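Local atomic coordinates of isomaltodextranase (PDB entry 5AWO), a protein that hydrolyses alpha-1,6-glucosidic linkages in polysaccharides such as dextran, releasing successive isomaltose units from the non-reducing chain ends. Residues F73-A78 against W357-K362. Sequence-based numbering, arbitrary orientation.
Sequences FGYDIA and WVYTNK
The Phe73 ring carries Thr360 over one face: CB of Thr360 sits 3.7 Å from the ring centroid, 7° off the normal, a CH-pi contact. With Thr360 CG2 anti to its carbonyl carbon, the methyl also lies over this face, 3.6 Å from Phe73 CD2, while OG1 is bound to the carbonyl of Ala356. Lys362 comes to the ring edge instead, where its chain bends at the last torsion (chi4 88°) and NZ lies near the ring plane, 3.7 Å from Phe73 CE1. The Tyr75 ring meets the other segment at its edge. Tyr75 OH donates to Tyr359 O over 2.8 Å, in the carbonyl plane on a lone pair, and Tyr359 CB packs 3.5 Å from Tyr75 OH. Tyr359 then runs off at about a right angle to Tyr75, its own OH bound to Asp347. Leu365 touches both Phe73 and Tyr75, Ile345 both tyrosines. The contact thus joins the loop entering barrel strand 77-79 to the loop that leads into helix 362-370, with Lys362 in its first turn, in this family 27 glycosidase. Chemically, one directed bond ties a buried phenol to a backbone carbonyl, beside an apolar face-on contact at Phe73.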
loop_
_atom_site.group_PDB
_atom_site.type_symbol
_atom_site.label_atom_id
_atom_site.label_comp_id
_atom_site.label_asym_id
_atom_site.label_seq_id
_atom_site.Cartn_x
_atom_site.Cartn_y
_atom_site.Cartn_z
ATOM N N PHE A 73 7.325 12.389 -15.977
ATOM C CA PHE A 73 6.027 12.232 -15.341
ATOM C C PHE A 73 6.121 11.485 -14.018
ATOM O O PHE A 73 5.129 11.074 -13.464
ATOM C CB PHE A 73 5.087 11.507 -16.292
ATOM C CG PHE A 73 4.726 12.331 -17.485
ATOM C CD1 PHE A 73 3.694 13.233 -17.406
ATOM C CD2 PHE A 73 5.446 12.230 -18.661
ATOM C CE1 PHE A 73 3.386 14.035 -18.490
ATOM C CE2 PHE A 73 5.123 13.018 -19.752
ATOM C CZ PHE A 73 4.090 13.916 -19.657
ATOM N N GLY A 74 7.328 11.354 -13.495
ATOM C CA GLY A 74 7.532 10.806 -12.168
ATOM C C GLY A 74 7.851 9.331 -12.135
ATOM O O GLY A 74 8.116 8.794 -11.061
ATOM N N TYR A 75 7.856 8.654 -13.287
ATOM C CA TYR A 75 8.170 7.219 -13.308
ATOM C C TYR A 75 9.693 7.137 -13.369
ATOM O O TYR A 75 10.262 6.871 -14.417
ATOM C CB TYR A 75 7.518 6.508 -14.502
ATOM C CG TYR A 75 6.007 6.566 -14.502
ATOM C CD1 TYR A 75 5.335 7.621 -15.092
ATOM C CD2 TYR A 75 5.246 5.535 -13.951
ATOM C CE1 TYR A 75 3.961 7.665 -15.119
ATOM C CE2 TYR A 75 3.861 5.587 -13.962
ATOM C CZ TYR A 75 3.232 6.629 -14.563
ATOM O OH TYR A 75 1.870 6.642 -14.582
ATOM N N ASP A 76 10.325 7.354 -12.224
ATOM C CA ASP A 76 11.786 7.541 -12.229
ATOM C C ASP A 76 12.541 6.447 -11.541
ATOM O O ASP A 76 13.727 6.577 -11.345
ATOM C CB ASP A 76 12.176 8.905 -11.679
ATOM C CG ASP A 76 11.661 9.155 -10.320
ATOM O OD1 ASP A 76 11.280 8.201 -9.638
ATOM O OD2 ASP A 76 11.611 10.345 -9.911
ATOM N N ILE A 77 11.855 5.367 -11.172
ATOM C CA ILE A 77 12.501 4.119 -10.740
ATOM C C ILE A 77 12.409 3.068 -11.848
ATOM O O ILE A 77 11.318 2.824 -12.354
ATOM C CB ILE A 77 11.822 3.583 -9.474
ATOM C CG1 ILE A 77 12.004 4.530 -8.279
ATOM C CG2 ILE A 77 12.305 2.169 -9.156
ATOM C CD1 ILE A 77 11.088 4.225 -7.115
ATOM N N ALA A 78 13.540 2.472 -12.238
ATOM C CA ALA A 78 13.588 1.326 -13.130
ATOM C C ALA A 78 13.880 0.115 -12.272
ATOM O O ALA A 78 14.929 0.054 -11.596
ATOM C CB ALA A 78 14.664 1.490 -14.184
ATOM N N TRP A 357 0.027 7.720 -23.328
ATOM C CA TRP A 357 -0.978 8.596 -22.749
ATOM C C TRP A 357 -1.700 8.043 -21.491
ATOM O O TRP A 357 -2.127 8.791 -20.623
ATOM C CB TRP A 357 -2.020 8.975 -23.828
ATOM C CG TRP A 357 -2.770 7.762 -24.324
ATOM C CD1 TRP A 357 -2.438 6.955 -25.384
ATOM C CD2 TRP A 357 -3.947 7.203 -23.753
ATOM N NE1 TRP A 357 -3.324 5.930 -25.487
ATOM C CE2 TRP A 357 -4.259 6.045 -24.495
ATOM C CE3 TRP A 357 -4.757 7.549 -22.665
ATOM C CZ2 TRP A 357 -5.370 5.263 -24.208
ATOM C CZ3 TRP A 357 -5.847 6.754 -22.367
ATOM C CH2 TRP A 357 -6.144 5.613 -23.151
ATOM N N VAL A 358 -1.836 6.715 -21.405
ATOM C CA VAL A 358 -2.535 6.048 -20.285
ATOM C C VAL A 358 -1.921 6.478 -18.946
ATOM O O VAL A 358 -2.599 6.679 -17.924
ATOM C CB VAL A 358 -2.408 4.478 -20.413
ATOM C CG1 VAL A 358 -2.969 3.734 -19.187
ATOM C CG2 VAL A 358 -3.108 3.989 -21.694
ATOM N N TYR A 359 -0.607 6.625 -18.989
ATOM C CA TYR A 359 0.212 6.777 -17.795
ATOM C C TYR A 359 0.529 8.240 -17.478
ATOM O O TYR A 359 1.028 8.544 -16.388
ATOM C CB TYR A 359 1.500 6.016 -18.008
ATOM C CG TYR A 359 1.301 4.540 -18.214
ATOM C CD1 TYR A 359 0.555 3.781 -17.296
ATOM C CD2 TYR A 359 1.830 3.878 -19.308
ATOM C CE1 TYR A 359 0.384 2.419 -17.449
ATOM C CE2 TYR A 359 1.664 2.512 -19.469
ATOM C CZ TYR A 359 0.931 1.787 -18.546
ATOM O OH TYR A 359 0.780 0.421 -18.695
ATOM N N THR A 360 0.249 9.143 -18.413
ATOM C CA THR A 360 0.772 10.512 -18.352
ATOM C C THR A 360 -0.316 11.592 -18.323
ATOM O O THR A 360 -0.057 12.749 -18.687
ATOM C CB THR A 360 1.764 10.758 -19.497
ATOM O OG1 THR A 360 1.089 10.604 -20.756
ATOM C CG2 THR A 360 2.942 9.798 -19.392
ATOM N N ASN A 361 -1.523 11.260 -17.880
ATOM C CA ASN A 361 -2.546 12.276 -17.637
ATOM C C ASN A 361 -2.196 12.994 -16.329
ATOM O O ASN A 361 -2.247 12.417 -15.249
ATOM C CB ASN A 361 -3.925 11.616 -17.566
ATOM C CG ASN A 361 -5.051 12.577 -17.244
ATOM O OD1 ASN A 361 -4.886 13.564 -16.539
ATOM N ND2 ASN A 361 -6.226 12.254 -17.712
ATOM N N LYS A 362 -1.790 14.252 -16.454
ATOM C CA LYS A 362 -1.286 15.004 -15.310
ATOM C C LYS A 362 -2.314 15.124 -14.196
ATOM O O LYS A 362 -1.938 15.111 -13.016
ATOM C CB LYS A 362 -0.770 16.386 -15.755
ATOM C CG LYS A 362 0.525 16.312 -16.569
ATOM C CD LYS A 362 0.731 17.568 -17.428
ATOM C CE LYS A 362 1.823 17.402 -18.493
ATOM N NZ LYS A 362 1.416 16.836 -19.823
#